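Probable chitinase A (PDB 4TX8) probably acts as an endochitinase of glycoside hydrolase family 18, cleaving chitin within the chain, with a carbohydrate-binding module that probably binds chitin. Local coordinates at residues Val110-Asn115 with Val288-Tyr293; Lys176-Leu181 with Tyr251-Pro256; Ala238-Lys243 with Arg283-Val288. All blocks are in the same frame, centred on the assembly; numbering follows the deposited sequence.

Interaction 1 (Val110-Asn115 with Val288-Tyr293); sequences VGYWHN and VIHVQY
V110 and Y112, on strand 108-114, reach across to H290 on strand 288-292, and the imidazole is the meeting point of both. The strands are not neighbours: the nearest CA atoms, of V110 and H290, lie 8.9 Å apart, and strands 345-350 and 393-397 complete the sheet between them, so the contact runs through side chains inside the β-barrel.

The apolar part is V110 against the ring. With CG1 opposite the backbone N (chi1 178°), this methyl approaches H290 at 3.9 Å from NE2 and also meets CD2; the two side chains lie nearly perpendicular.

The polar-ended part is Y112. Its OH comes to CE1 of H290 at 3.8 Å, an oblique approach that is a van der Waals contact and not a hydrogen bond. The phenol has its bond outside the pair, to OD2 of D216 in the DxxDxDxE signature of the family. H290 itself leaves the staggered positions, with chi1 at 32°, as its ring extends toward V110 and Y112. M395 of strand 393-397 touches all three side chains, while S253 and A255 add contacts from the strand 251-254 side.

All three touching residues are buried, yet no hydrogen bond joins the segments and they bury just 147 Å² together. The contact is therefore one of van der Waals packing, and the bond to D216 probably fixes the direction of the Y112 hydroxyl.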
ATOM      1  N   VAL A 110       5.332   4.013  -1.251  1.00 24.20           N
ATOM      2  CA  VAL A 110       3.900   4.135  -1.013  1.00 21.64           C
ATOM      3  C   VAL A 110       3.544   3.449   0.299  1.00 23.36           C
ATOM      4  O   VAL A 110       3.970   2.321   0.540  1.00 23.71           O
ATOM      5  CB  VAL A 110       3.080   3.510  -2.163  1.00 21.61           C
ATOM      6  CG1 VAL A 110       1.587   3.603  -1.876  1.00 19.28           C
ATOM      7  CG2 VAL A 110       3.425   4.174  -3.491  1.00 22.83           C
ATOM      8  N   GLY A 111       2.771   4.124   1.145  1.00 19.64           N
ATOM      9  CA  GLY A 111       2.372   3.545   2.415  1.00 17.43           C
ATOM     10  C   GLY A 111       0.957   3.899   2.828  1.00 22.92           C
ATOM     11  O   GLY A 111       0.427   4.942   2.434  1.00 22.57           O
ATOM     12  N   TYR A 112       0.347   3.026   3.625  1.00 20.09           N
ATOM     13  CA  TYR A 112      -1.007   3.251   4.115  1.00 22.66           C
ATOM     14  C   TYR A 112      -1.002   3.908   5.490  1.00 25.53           C
ATOM     15  O   TYR A 112      -0.290   3.477   6.397  1.00 23.57           O
ATOM     16  CB  TYR A 112      -1.790   1.937   4.172  1.00 18.68           C
ATOM     17  CG  TYR A 112      -2.170   1.389   2.816  1.00 19.56           C
ATOM     18  CD1 TYR A 112      -1.250   0.691   2.042  1.00 20.48           C
ATOM     19  CD2 TYR A 112      -3.449   1.585   2.304  1.00 18.92           C
ATOM     20  CE1 TYR A 112      -1.594   0.197   0.795  1.00 23.21           C
ATOM     21  CE2 TYR A 112      -3.805   1.090   1.061  1.00 19.73           C
ATOM     22  CZ  TYR A 112      -2.873   0.401   0.310  1.00 22.95           C
ATOM     23  OH  TYR A 112      -3.226  -0.088  -0.924  1.00 22.36           O
ATOM     24  N   TRP A 113      -1.812   4.953   5.623  1.00 23.04           N
ATOM     25  CA  TRP A 113      -1.971   5.693   6.867  1.00 21.80           C
ATOM     26  C   TRP A 113      -3.283   5.269   7.536  1.00 22.71           C
ATOM     27  O   TRP A 113      -4.354   5.395   6.941  1.00 24.44           O
ATOM     28  CB  TRP A 113      -1.942   7.199   6.568  1.00 19.55           C
ATOM     29  CG  TRP A 113      -2.207   8.126   7.722  1.00 23.30           C
ATOM     30  CD1 TRP A 113      -1.294   8.618   8.607  1.00 24.62           C
ATOM     31  CD2 TRP A 113      -3.466   8.713   8.076  1.00 23.03           C
ATOM     32  NE1 TRP A 113      -1.909   9.462   9.504  1.00 24.97           N
ATOM     33  CE2 TRP A 113      -3.244   9.536   9.199  1.00 22.17           C
ATOM     34  CE3 TRP A 113      -4.762   8.615   7.559  1.00 27.46           C
ATOM     35  CZ2 TRP A 113      -4.268  10.255   9.814  1.00 23.77           C
ATOM     36  CZ3 TRP A 113      -5.781   9.332   8.172  1.00 31.54           C
ATOM     37  CH2 TRP A 113      -5.526  10.141   9.289  1.00 26.31           C
ATOM     38  N   HIS A 114      -3.196   4.742   8.758  1.00 24.68           N
ATOM     39  CA  HIS A 114      -4.380   4.241   9.467  1.00 24.68           C
ATOM     40  C   HIS A 114      -5.344   5.358   9.854  1.00 23.07           C
ATOM     41  O   HIS A 114      -5.023   6.188  10.705  1.00 24.44           O
ATOM     42  CB  HIS A 114      -3.993   3.488  10.747  1.00 20.67           C
ATOM     43  CG  HIS A 114      -3.134   2.282  10.526  1.00 24.02           C
ATOM     44  ND1 HIS A 114      -2.767   1.441  11.556  1.00 21.31           N
ATOM     45  CD2 HIS A 114      -2.564   1.775   9.407  1.00 27.61           C
ATOM     46  CE1 HIS A 114      -2.010   0.468  11.080  1.00 25.58           C
ATOM     47  NE2 HIS A 114      -1.872   0.647   9.779  1.00 23.98           N
ATOM     48  N   ASN A 115      -6.532   5.362   9.258  1.00 18.04           N
ATOM     49  CA  ASN A 115      -7.597   6.254   9.707  1.00 19.57           C
ATOM     50  C   ASN A 115      -8.398   5.561  10.811  1.00 23.48           C
ATOM     51  O   ASN A 115      -9.629   5.564  10.807  1.00 23.16           O
ATOM     52  CB  ASN A 115      -8.504   6.652   8.539  1.00 18.15           C
ATOM     53  CG  ASN A 115      -9.561   7.668   8.935  1.00 25.66           C
ATOM     54  OD1 ASN A 115      -9.283   8.620   9.663  1.00 24.64           O
ATOM     55  ND2 ASN A 115     -10.787   7.452   8.476  1.00 25.91           N
ATOM     56  N   VAL A 288      -0.305   3.545 -10.672  1.00 23.38           N
ATOM     57  CA  VAL A 288       0.563   2.452 -10.244  1.00 24.17           C
ATOM     58  C   VAL A 288      -0.251   1.286  -9.689  1.00 27.12           C
ATOM     59  O   VAL A 288      -1.222   1.480  -8.963  1.00 27.04           O
ATOM     60  CB  VAL A 288       1.597   2.917  -9.176  1.00 26.35           C
ATOM     61  CG1 VAL A 288       0.903   3.510  -7.957  1.00 19.49           C
ATOM     62  CG2 VAL A 288       2.513   1.766  -8.767  1.00 22.85           C
ATOM     63  N   ILE A 289       0.125   0.069 -10.059  1.00 24.91           N
ATOM     64  CA  ILE A 289      -0.413  -1.095  -9.378  1.00 22.63           C
ATOM     65  C   ILE A 289       0.687  -1.708  -8.526  1.00 24.76           C
ATOM     66  O   ILE A 289       1.784  -1.983  -9.009  1.00 23.98           O
ATOM     67  CB  ILE A 289      -0.985  -2.149 -10.353  1.00 26.32           C
ATOM     68  CG1 ILE A 289      -1.410  -3.399  -9.576  1.00 22.21           C
ATOM     69  CG2 ILE A 289       0.021  -2.499 -11.449  1.00 25.23           C
ATOM     70  CD1 ILE A 289      -2.125  -4.433 -10.410  1.00 22.60           C
ATOM     71  N   HIS A 290       0.401  -1.880  -7.242  1.00 25.14           N
ATOM     72  CA  HIS A 290       1.333  -2.545  -6.346  1.00 24.19           C
ATOM     73  C   HIS A 290       0.656  -3.755  -5.726  1.00 25.89           C
ATOM     74  O   HIS A 290      -0.044  -3.655  -4.714  1.00 24.47           O
ATOM     75  CB  HIS A 290       1.850  -1.585  -5.272  1.00 18.36           C
ATOM     76  CG  HIS A 290       0.860  -0.540  -4.859  1.00 19.11           C
ATOM     77  ND1 HIS A 290      -0.379  -0.848  -4.344  1.00 21.31           N
ATOM     78  CD2 HIS A 290       0.938   0.812  -4.874  1.00 20.16           C
ATOM     79  CE1 HIS A 290      -1.028   0.271  -4.063  1.00 22.38           C
ATOM     80  NE2 HIS A 290      -0.250   1.291  -4.374  1.00 22.65           N
ATOM     81  N   VAL A 291       0.858  -4.899  -6.368  1.00 23.37           N
ATOM     82  CA  VAL A 291       0.279  -6.155  -5.924  1.00 22.93           C
ATOM     83  C   VAL A 291       0.788  -6.498  -4.526  1.00 23.29           C
ATOM     84  O   VAL A 291       1.945  -6.248  -4.190  1.00 23.45           O
ATOM     85  CB  VAL A 291       0.598  -7.289  -6.926  1.00 25.72           C
ATOM     86  CG1 VAL A 291       0.452  -8.662  -6.289  1.00 25.82           C
ATOM     87  CG2 VAL A 291      -0.296  -7.169  -8.151  1.00 21.77           C
ATOM     88  N   GLN A 292      -0.098  -7.036  -3.699  1.00 19.60           N
ATOM     89  CA  GLN A 292       0.274  -7.468  -2.364  1.00 23.09           C
ATOM     90  C   GLN A 292       0.915  -8.850  -2.433  1.00 24.21           C
ATOM     91  O   GLN A 292       0.249  -9.849  -2.691  1.00 25.27           O
ATOM     92  CB  GLN A 292      -0.952  -7.466  -1.442  1.00 22.22           C
ATOM     93  CG  GLN A 292      -1.547  -6.066  -1.243  1.00 25.91           C
ATOM     94  CD  GLN A 292      -2.933  -6.075  -0.614  1.00 33.81           C
ATOM     95  OE1 GLN A 292      -3.512  -7.129  -0.369  1.00 48.17           O
ATOM     96  NE2 GLN A 292      -3.466  -4.889  -0.347  1.00 29.24           N
ATOM     97  N   TYR A 293       2.223  -8.899  -2.223  1.00 21.13           N
ATOM     98  CA  TYR A 293       2.933 -10.169  -2.233  1.00 24.20           C
ATOM     99  C   TYR A 293       3.056 -10.716  -0.817  1.00 25.52           C
ATOM    100  O   TYR A 293       4.144 -11.084  -0.372  1.00 30.16           O
ATOM    101  CB  TYR A 293       4.307 -10.009  -2.882  1.00 20.90           C
ATOM    102  CG  TYR A 293       4.214  -9.576  -4.325  1.00 23.46           C
ATOM    103  CD1 TYR A 293       3.955 -10.499  -5.329  1.00 23.58           C
ATOM    104  CD2 TYR A 293       4.371  -8.243  -4.684  1.00 23.67           C
ATOM    105  CE1 TYR A 293       3.858 -10.106  -6.654  1.00 22.49           C
ATOM    106  CE2 TYR A 293       4.277  -7.844  -6.002  1.00 24.50           C
ATOM    107  CZ  TYR A 293       4.022  -8.777  -6.984  1.00 23.99           C
ATOM    108  OH  TYR A 293       3.930  -8.376  -8.297  1.00 27.34           O
TER

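Interaction 2 (Lys176-Leu181 with Tyr251-Pro256); sequences KVVLSL and YLSMAP. With CA (calcium ion), chain D.
Strands 176-181 and 251-254 run with their axes 8.3 Å apart at closest and their N-to-C directions 52° apart, and their nearest CA atoms, of V178 and Y251, are separated by 7.3 Å. That spacing is too wide for backbone pairing, and no hydrogen bond crosses between the segments.

V178 and Y251 bridge the distance. CG1 of V178 lies 3.5 Å from CD1 of Y251 and almost as near CE1, so one methyl rests obliquely along a single side of the phenol ring. The tyrosine carries its ring to this methyl with CG anti to the backbone N (chi1 -180°). On the same side of the ring plane, but toward the other ortho carbon, CG of K176 stands 4.3 Å from CD2 of Y251; beyond this methylene the lysine turns away toward D213, with which it forms a long, weak ion pair. F104 meets the tyrosine ring edge-to-face.

Between these strands in the sheet lies strand 214-218, the order expected of the parallel (β/α)8 (TIM) barrel of family 18. It carries the DxxDxDxE signature: D216 is hydrogen-bonded through OD1 to S253 OG and through OD2 to S180 OG, so its carboxylate links both flanking strands.

S253 is only grazed by V178, whose CG2 stays 4.5 Å from its OG. Past the C-terminal end of strand 251-254, the carbonyl O of A255 binds calcium at 2.4 Å. A water at 2.5 Å from the metal, D218 and E220 are further ligands, placing two acidic residues of the signature on the same ion.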
ATOM      1  N   LYS A 176       1.729  12.645  -2.726  1.00 29.12           N
ATOM      2  CA  LYS A 176       0.341  12.417  -3.105  1.00 26.98           C
ATOM      3  C   LYS A 176      -0.418  11.869  -1.904  1.00 26.80           C
ATOM      4  O   LYS A 176       0.122  11.080  -1.127  1.00 25.61           O
ATOM      5  CB  LYS A 176       0.242  11.450  -4.286  1.00 30.25           C
ATOM      6  CG  LYS A 176       0.864  11.973  -5.566  1.00 35.10           C
ATOM      7  CD  LYS A 176       0.141  13.217  -6.050  1.00 36.57           C
ATOM      8  CE  LYS A 176       0.832  13.817  -7.258  1.00 43.45           C
ATOM      9  NZ  LYS A 176       0.215  15.111  -7.663  1.00 48.45           N
ATOM     10  N   VAL A 177      -1.663  12.304  -1.743  1.00 24.28           N
ATOM     11  CA  VAL A 177      -2.518  11.799  -0.678  1.00 25.54           C
ATOM     12  C   VAL A 177      -3.790  11.237  -1.294  1.00 25.64           C
ATOM     13  O   VAL A 177      -4.610  11.981  -1.831  1.00 24.08           O
ATOM     14  CB  VAL A 177      -2.874  12.892   0.344  1.00 25.08           C
ATOM     15  CG1 VAL A 177      -3.688  12.300   1.487  1.00 22.00           C
ATOM     16  CG2 VAL A 177      -1.611  13.563   0.874  1.00 22.88           C
ATOM     17  N   VAL A 178      -3.950   9.921  -1.231  1.00 23.31           N
ATOM     18  CA  VAL A 178      -5.071   9.289  -1.910  1.00 27.90           C
ATOM     19  C   VAL A 178      -5.952   8.521  -0.924  1.00 27.53           C
ATOM     20  O   VAL A 178      -5.500   8.108   0.144  1.00 26.16           O
ATOM     21  CB  VAL A 178      -4.573   8.360  -3.056  1.00 37.78           C
ATOM     22  CG1 VAL A 178      -3.104   8.631  -3.357  1.00 38.55           C
ATOM     23  CG2 VAL A 178      -4.782   6.897  -2.729  1.00 37.78           C
ATOM     24  N   LEU A 179      -7.221   8.362  -1.283  1.00 25.84           N
ATOM     25  CA  LEU A 179      -8.192   7.689  -0.433  1.00 27.03           C
ATOM     26  C   LEU A 179      -8.349   6.237  -0.856  1.00 27.06           C
ATOM     27  O   LEU A 179      -8.651   5.959  -2.013  1.00 27.08           O
ATOM     28  CB  LEU A 179      -9.540   8.409  -0.499  1.00 25.94           C
ATOM     29  CG  LEU A 179     -10.662   7.803   0.342  1.00 26.17           C
ATOM     30  CD1 LEU A 179     -10.258   7.773   1.806  1.00 24.19           C
ATOM     31  CD2 LEU A 179     -11.958   8.576   0.152  1.00 23.04           C
ATOM     32  N   SER A 180      -8.146   5.307   0.072  1.00 25.59           N
ATOM     33  CA  SER A 180      -8.255   3.894  -0.267  1.00 25.24           C
ATOM     34  C   SER A 180      -9.642   3.325   0.006  1.00 25.90           C
ATOM     35  O   SER A 180     -10.259   3.603   1.036  1.00 25.47           O
ATOM     36  CB  SER A 180      -7.219   3.067   0.493  1.00 25.65           C
ATOM     37  OG  SER A 180      -7.312   1.700   0.127  1.00 21.12           O
ATOM     38  N   LEU A 181     -10.120   2.526  -0.938  1.00 26.23           N
ATOM     39  CA  LEU A 181     -11.343   1.761  -0.759  1.00 24.61           C
ATOM     40  C   LEU A 181     -10.977   0.369  -0.268  1.00 25.66           C
ATOM     41  O   LEU A 181     -10.329  -0.395  -0.988  1.00 24.33           O
ATOM     42  CB  LEU A 181     -12.128   1.676  -2.069  1.00 30.77           C
ATOM     43  CG  LEU A 181     -13.096   2.794  -2.464  1.00 36.39           C
ATOM     44  CD1 LEU A 181     -12.607   4.165  -2.029  1.00 37.88           C
ATOM     45  CD2 LEU A 181     -13.309   2.761  -3.968  1.00 34.13           C
ATOM     46  N   TYR A 251      -5.361  10.564  -9.551  1.00 25.56           N
ATOM     47  CA  TYR A 251      -4.441   9.481  -9.221  1.00 27.06           C
ATOM     48  C   TYR A 251      -5.223   8.185  -9.036  1.00 27.70           C
ATOM     49  O   TYR A 251      -6.259   8.167  -8.368  1.00 25.85           O
ATOM     50  CB  TYR A 251      -3.647   9.831  -7.956  1.00 27.28           C
ATOM     51  CG  TYR A 251      -2.640   8.798  -7.480  1.00 26.43           C
ATOM     52  CD1 TYR A 251      -3.042   7.697  -6.731  1.00 23.09           C
ATOM     53  CD2 TYR A 251      -1.280   8.947  -7.741  1.00 27.11           C
ATOM     54  CE1 TYR A 251      -2.125   6.762  -6.275  1.00 23.78           C
ATOM     55  CE2 TYR A 251      -0.354   8.017  -7.288  1.00 24.39           C
ATOM     56  CZ  TYR A 251      -0.784   6.928  -6.554  1.00 26.39           C
ATOM     57  OH  TYR A 251       0.125   5.999  -6.096  1.00 27.50           O
ATOM     58  N   LEU A 252      -4.735   7.106  -9.637  1.00 23.46           N
ATOM     59  CA  LEU A 252      -5.389   5.809  -9.502  1.00 23.57           C
ATOM     60  C   LEU A 252      -4.381   4.712  -9.195  1.00 24.83           C
ATOM     61  O   LEU A 252      -3.472   4.457  -9.982  1.00 27.31           O
ATOM     62  CB  LEU A 252      -6.166   5.455 -10.773  1.00 26.16           C
ATOM     63  CG  LEU A 252      -6.758   4.041 -10.813  1.00 26.01           C
ATOM     64  CD1 LEU A 252      -7.782   3.838  -9.697  1.00 23.00           C
ATOM     65  CD2 LEU A 252      -7.372   3.745 -12.175  1.00 23.59           C
ATOM     66  N   SER A 253      -4.545   4.063  -8.046  1.00 23.14           N
ATOM     67  CA  SER A 253      -3.710   2.918  -7.721  1.00 24.88           C
ATOM     68  C   SER A 253      -4.555   1.698  -7.387  1.00 25.73           C
ATOM     69  O   SER A 253      -5.729   1.814  -7.033  1.00 24.79           O
ATOM     70  CB  SER A 253      -2.770   3.237  -6.558  1.00 24.91           C
ATOM     71  OG  SER A 253      -3.491   3.499  -5.368  1.00 23.82           O
ATOM     72  N   MET A 254      -3.944   0.528  -7.520  1.00 21.28           N
ATOM     73  CA  MET A 254      -4.594  -0.733  -7.197  1.00 22.48           C
ATOM     74  C   MET A 254      -3.674  -1.571  -6.331  1.00 29.16           C
ATOM     75  O   MET A 254      -2.468  -1.629  -6.573  1.00 25.19           O
ATOM     76  CB  MET A 254      -4.954  -1.511  -8.461  1.00 20.39           C
ATOM     77  CG  MET A 254      -5.792  -0.745  -9.465  1.00 24.31           C
ATOM     78  SD  MET A 254      -5.943  -1.687 -10.993  1.00 27.00           S
ATOM     79  CE  MET A 254      -6.949  -0.561 -11.974  1.00 22.98           C
ATOM     80  N   ALA A 255      -4.243  -2.232  -5.331  1.00 25.52           N
ATOM     81  CA  ALA A 255      -3.451  -3.111  -4.479  1.00 23.35           C
ATOM     82  C   ALA A 255      -4.084  -4.490  -4.321  1.00 23.37           C
ATOM     83  O   ALA A 255      -4.377  -4.908  -3.206  1.00 21.52           O
ATOM     84  CB  ALA A 255      -3.246  -2.468  -3.112  1.00 21.68           C
ATOM     85  N   PRO A 256      -4.281  -5.213  -5.433  1.00 24.92           N
ATOM     86  CA  PRO A 256      -4.886  -6.540  -5.295  1.00 24.50           C
ATOM     87  C   PRO A 256      -3.873  -7.595  -4.854  1.00 25.55           C
ATOM     88  O   PRO A 256      -2.680  -7.454  -5.115  1.00 25.36           O
ATOM     89  CB  PRO A 256      -5.404  -6.831  -6.703  1.00 23.77           C
ATOM     90  CG  PRO A 256      -4.484  -6.082  -7.593  1.00 24.87           C
ATOM     91  CD  PRO A 256      -3.961  -4.898  -6.837  1.00 25.66           C
TER
HETATM   92 CA    CA D 503      -6.121  -5.872  -1.851  1.00 48.70          CA
HETATM   93  O   HOH W   1      -6.783  -7.143   0.255  1.00 35.16           O

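Interaction 3 (Ala238-Lys243 with Arg283-Val288); sequences AVKQLK and RDDLSV
K243 leaves helix 230-246 with CG opposite its backbone N (chi1 168°) and stays extended to its end, while D285 has CG beside its own N (chi1 -61°); these torsions place the ammonium beside the carboxylate. NZ of K243 donates to OD1 of D285 at 2.8 Å, forming a salt bridge. The bond reaches the oxygen on the anti side and 26° out of the carboxylate plane. The lysine also lies against the acid with its methylenes, CD and CE each being 3.4 Å from OD1, and D285 and K243 bury most of the surface of the contact.

A water bridges the pair: it accepts from NZ of K243 at 2.8 Å and lies 2.7 Å from the backbone O of D285, to which it can donate, though other acceptors compete for its protons.

One helical turn back, K240 crosses D285 at about a right angle, CG and NZ each 4.1 Å from OD2, which for the charged pair is beyond a salt bridge. The K240 chain bends near its end, and NZ bonds instead to the carbonyl O of G281. Its charge may still add a favourable field at D285.

The segment R283-V288 leads directly into strand 288-292, and S287 pairs with L252 of the adjoining strand. The contact thus lies at the N-terminal ends of the strands, where a surface ion pair ties an outer helix of the (β/α)8 (TIM) barrel to the loop entering strand 288-292, away from the calcium site.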
ATOM      1  N   ALA A 238     -17.133   2.831 -13.440  1.00 36.25           N
ATOM      2  CA  ALA A 238     -17.278   3.769 -12.332  1.00 34.76           C
ATOM      3  C   ALA A 238     -16.040   4.644 -12.170  1.00 32.30           C
ATOM      4  O   ALA A 238     -16.150   5.859 -12.000  1.00 34.37           O
ATOM      5  CB  ALA A 238     -17.566   3.021 -11.042  1.00 31.76           C
ATOM      6  N   VAL A 239     -14.863   4.029 -12.227  1.00 30.69           N
ATOM      7  CA  VAL A 239     -13.620   4.772 -12.055  1.00 29.43           C
ATOM      8  C   VAL A 239     -13.412   5.746 -13.218  1.00 30.54           C
ATOM      9  O   VAL A 239     -13.012   6.890 -13.012  1.00 32.66           O
ATOM     10  CB  VAL A 239     -12.410   3.822 -11.924  1.00 26.31           C
ATOM     11  CG1 VAL A 239     -11.112   4.606 -11.878  1.00 25.17           C
ATOM     12  CG2 VAL A 239     -12.549   2.969 -10.669  1.00 25.82           C
ATOM     13  N   LYS A 240     -13.714   5.296 -14.432  1.00 32.06           N
ATOM     14  CA  LYS A 240     -13.626   6.151 -15.614  1.00 33.73           C
ATOM     15  C   LYS A 240     -14.538   7.375 -15.515  1.00 34.33           C
ATOM     16  O   LYS A 240     -14.137   8.484 -15.875  1.00 34.96           O
ATOM     17  CB  LYS A 240     -13.972   5.356 -16.872  1.00 35.25           C
ATOM     18  CG  LYS A 240     -12.899   4.379 -17.308  1.00 40.63           C
ATOM     19  CD  LYS A 240     -13.444   3.434 -18.364  1.00 46.93           C
ATOM     20  CE  LYS A 240     -12.755   3.619 -19.707  1.00 52.09           C
ATOM     21  NZ  LYS A 240     -11.375   3.062 -19.712  1.00 53.59           N
ATOM     22  N   GLN A 241     -15.760   7.169 -15.029  1.00 33.41           N
ATOM     23  CA  GLN A 241     -16.727   8.259 -14.884  1.00 35.05           C
ATOM     24  C   GLN A 241     -16.282   9.235 -13.804  1.00 34.08           C
ATOM     25  O   GLN A 241     -16.414  10.448 -13.956  1.00 33.59           O
ATOM     26  CB  GLN A 241     -18.119   7.714 -14.556  1.00 34.32           C
ATOM     27  CG  GLN A 241     -18.807   7.012 -15.720  1.00 36.25           C
ATOM     28  CD  GLN A 241     -20.169   6.454 -15.341  1.00 38.38           C
ATOM     29  OE1 GLN A 241     -20.431   5.263 -15.505  1.00 39.25           O
ATOM     30  NE2 GLN A 241     -21.043   7.317 -14.839  1.00 36.14           N
ATOM     31  N   LEU A 242     -15.756   8.687 -12.713  1.00 32.24           N
ATOM     32  CA  LEU A 242     -15.246   9.495 -11.615  1.00 30.79           C
ATOM     33  C   LEU A 242     -14.082  10.363 -12.076  1.00 32.77           C
ATOM     34  O   LEU A 242     -14.049  11.560 -11.795  1.00 36.85           O
ATOM     35  CB  LEU A 242     -14.811   8.604 -10.449  1.00 27.06           C
ATOM     36  CG  LEU A 242     -14.108   9.319  -9.292  1.00 26.42           C
ATOM     37  CD1 LEU A 242     -14.991  10.416  -8.720  1.00 26.95           C
ATOM     38  CD2 LEU A 242     -13.707   8.332  -8.205  1.00 28.18           C
ATOM     39  N   LYS A 243     -13.132   9.762 -12.787  1.00 30.12           N
ATOM     40  CA  LYS A 243     -11.973  10.510 -13.263  1.00 32.29           C
ATOM     41  C   LYS A 243     -12.376  11.598 -14.255  1.00 30.82           C
ATOM     42  O   LYS A 243     -11.802  12.688 -14.253  1.00 34.98           O
ATOM     43  CB  LYS A 243     -10.943   9.581 -13.908  1.00 32.32           C
ATOM     44  CG  LYS A 243      -9.865  10.337 -14.674  1.00 32.97           C
ATOM     45  CD  LYS A 243      -8.784   9.424 -15.210  1.00 34.02           C
ATOM     46  CE  LYS A 243      -7.704  10.229 -15.914  1.00 30.61           C
ATOM     47  NZ  LYS A 243      -6.489   9.405 -16.146  1.00 32.77           N
ATOM     48  N   ARG A 283      -6.039   0.586 -17.838  1.00 29.23           N
ATOM     49  CA  ARG A 283      -4.589   0.687 -17.994  1.00 30.86           C
ATOM     50  C   ARG A 283      -4.128   2.087 -18.406  1.00 33.50           C
ATOM     51  O   ARG A 283      -3.042   2.520 -18.019  1.00 35.58           O
ATOM     52  CB  ARG A 283      -4.076  -0.351 -19.004  1.00 32.43           C
ATOM     53  CG  ARG A 283      -4.519  -0.143 -20.444  1.00 33.24           C
ATOM     54  CD  ARG A 283      -3.787  -1.099 -21.385  1.00 34.96           C
ATOM     55  NE  ARG A 283      -3.946  -2.498 -20.991  1.00 37.17           N
ATOM     56  CZ  ARG A 283      -2.950  -3.284 -20.586  1.00 37.23           C
ATOM     57  NH1 ARG A 283      -1.711  -2.816 -20.528  1.00 37.54           N
ATOM     58  NH2 ARG A 283      -3.191  -4.543 -20.246  1.00 34.97           N
ATOM     59  N   ASP A 284      -4.951   2.801 -19.170  1.00 32.54           N
ATOM     60  CA  ASP A 284      -4.601   4.157 -19.588  1.00 34.04           C
ATOM     61  C   ASP A 284      -4.668   5.133 -18.418  1.00 35.51           C
ATOM     62  O   ASP A 284      -4.062   6.204 -18.455  1.00 37.04           O
ATOM     63  CB  ASP A 284      -5.522   4.635 -20.713  1.00 36.91           C
ATOM     64  CG  ASP A 284      -5.323   3.859 -22.002  1.00 46.33           C
ATOM     65  OD1 ASP A 284      -4.186   3.407 -22.257  1.00 45.79           O
ATOM     66  OD2 ASP A 284      -6.303   3.702 -22.761  1.00 46.95           O
ATOM     67  N   ASP A 285      -5.405   4.756 -17.378  1.00 35.17           N
ATOM     68  CA  ASP A 285      -5.632   5.639 -16.239  1.00 35.16           C
ATOM     69  C   ASP A 285      -4.828   5.236 -15.007  1.00 32.38           C
ATOM     70  O   ASP A 285      -4.719   6.005 -14.054  1.00 30.76           O
ATOM     71  CB  ASP A 285      -7.120   5.667 -15.897  1.00 36.53           C
ATOM     72  CG  ASP A 285      -7.964   6.197 -17.035  1.00 38.88           C
ATOM     73  OD1 ASP A 285      -7.640   7.286 -17.546  1.00 36.56           O
ATOM     74  OD2 ASP A 285      -8.939   5.520 -17.426  1.00 41.58           O
ATOM     75  N   LEU A 286      -4.275   4.028 -15.029  1.00 31.64           N
ATOM     76  CA  LEU A 286      -3.574   3.480 -13.872  1.00 28.84           C
ATOM     77  C   LEU A 286      -2.258   4.204 -13.587  1.00 28.56           C
ATOM     78  O   LEU A 286      -1.353   4.204 -14.420  1.00 28.79           O
ATOM     79  CB  LEU A 286      -3.317   1.986 -14.082  1.00 27.00           C
ATOM     80  CG  LEU A 286      -2.543   1.233 -12.999  1.00 26.45           C
ATOM     81  CD1 LEU A 286      -3.286   1.268 -11.673  1.00 21.24           C
ATOM     82  CD2 LEU A 286      -2.292  -0.200 -13.441  1.00 25.91           C
ATOM     83  N   SER A 287      -2.156   4.820 -12.410  1.00 22.39           N
ATOM     84  CA  SER A 287      -0.919   5.483 -12.002  1.00 24.38           C
ATOM     85  C   SER A 287       0.113   4.456 -11.548  1.00 27.43           C
ATOM     86  O   SER A 287       1.269   4.493 -11.975  1.00 26.15           O
ATOM     87  CB  SER A 287      -1.178   6.493 -10.882  1.00 24.89           C
ATOM     88  OG  SER A 287      -2.250   7.360 -11.201  1.00 28.67           O
ATOM     89  N   VAL A 288      -0.305   3.545 -10.672  1.00 23.38           N
ATOM     90  CA  VAL A 288       0.563   2.452 -10.244  1.00 24.17           C
ATOM     91  C   VAL A 288      -0.251   1.286  -9.689  1.00 27.12           C
ATOM     92  O   VAL A 288      -1.222   1.480  -8.963  1.00 27.04           O
ATOM     93  CB  VAL A 288       1.597   2.917  -9.176  1.00 26.35           C
ATOM     94  CG1 VAL A 288       0.903   3.510  -7.957  1.00 19.49           C
ATOM     95  CG2 VAL A 288       2.513   1.766  -8.767  1.00 22.85           C
TER
HETATM   96  O   HOH W   2      -5.915   8.357 -13.584  1.00 26.63           O

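How the interactions relate
Strands 251-254 and 288-292 join the three contacts. As neighbours in the sheet they connect interaction 2 to interaction 1 through probable hydrogen bonds, N of H290 to O of M254 and N of Q292 to O of P256, each 3.0 Å; the two centres lie 8 Å apart. Interaction 3 shares V288 with interaction 1, although their centres are 17 Å apart, and meets interaction 2 where N of S287 probably bonds O of L252 at 2.8 Å. D216 is hydrogen-bonded to Y112 of interaction 1 and to S253 of interaction 2, so both border the acidic signature and the calcium site, which interaction 3 does not approach.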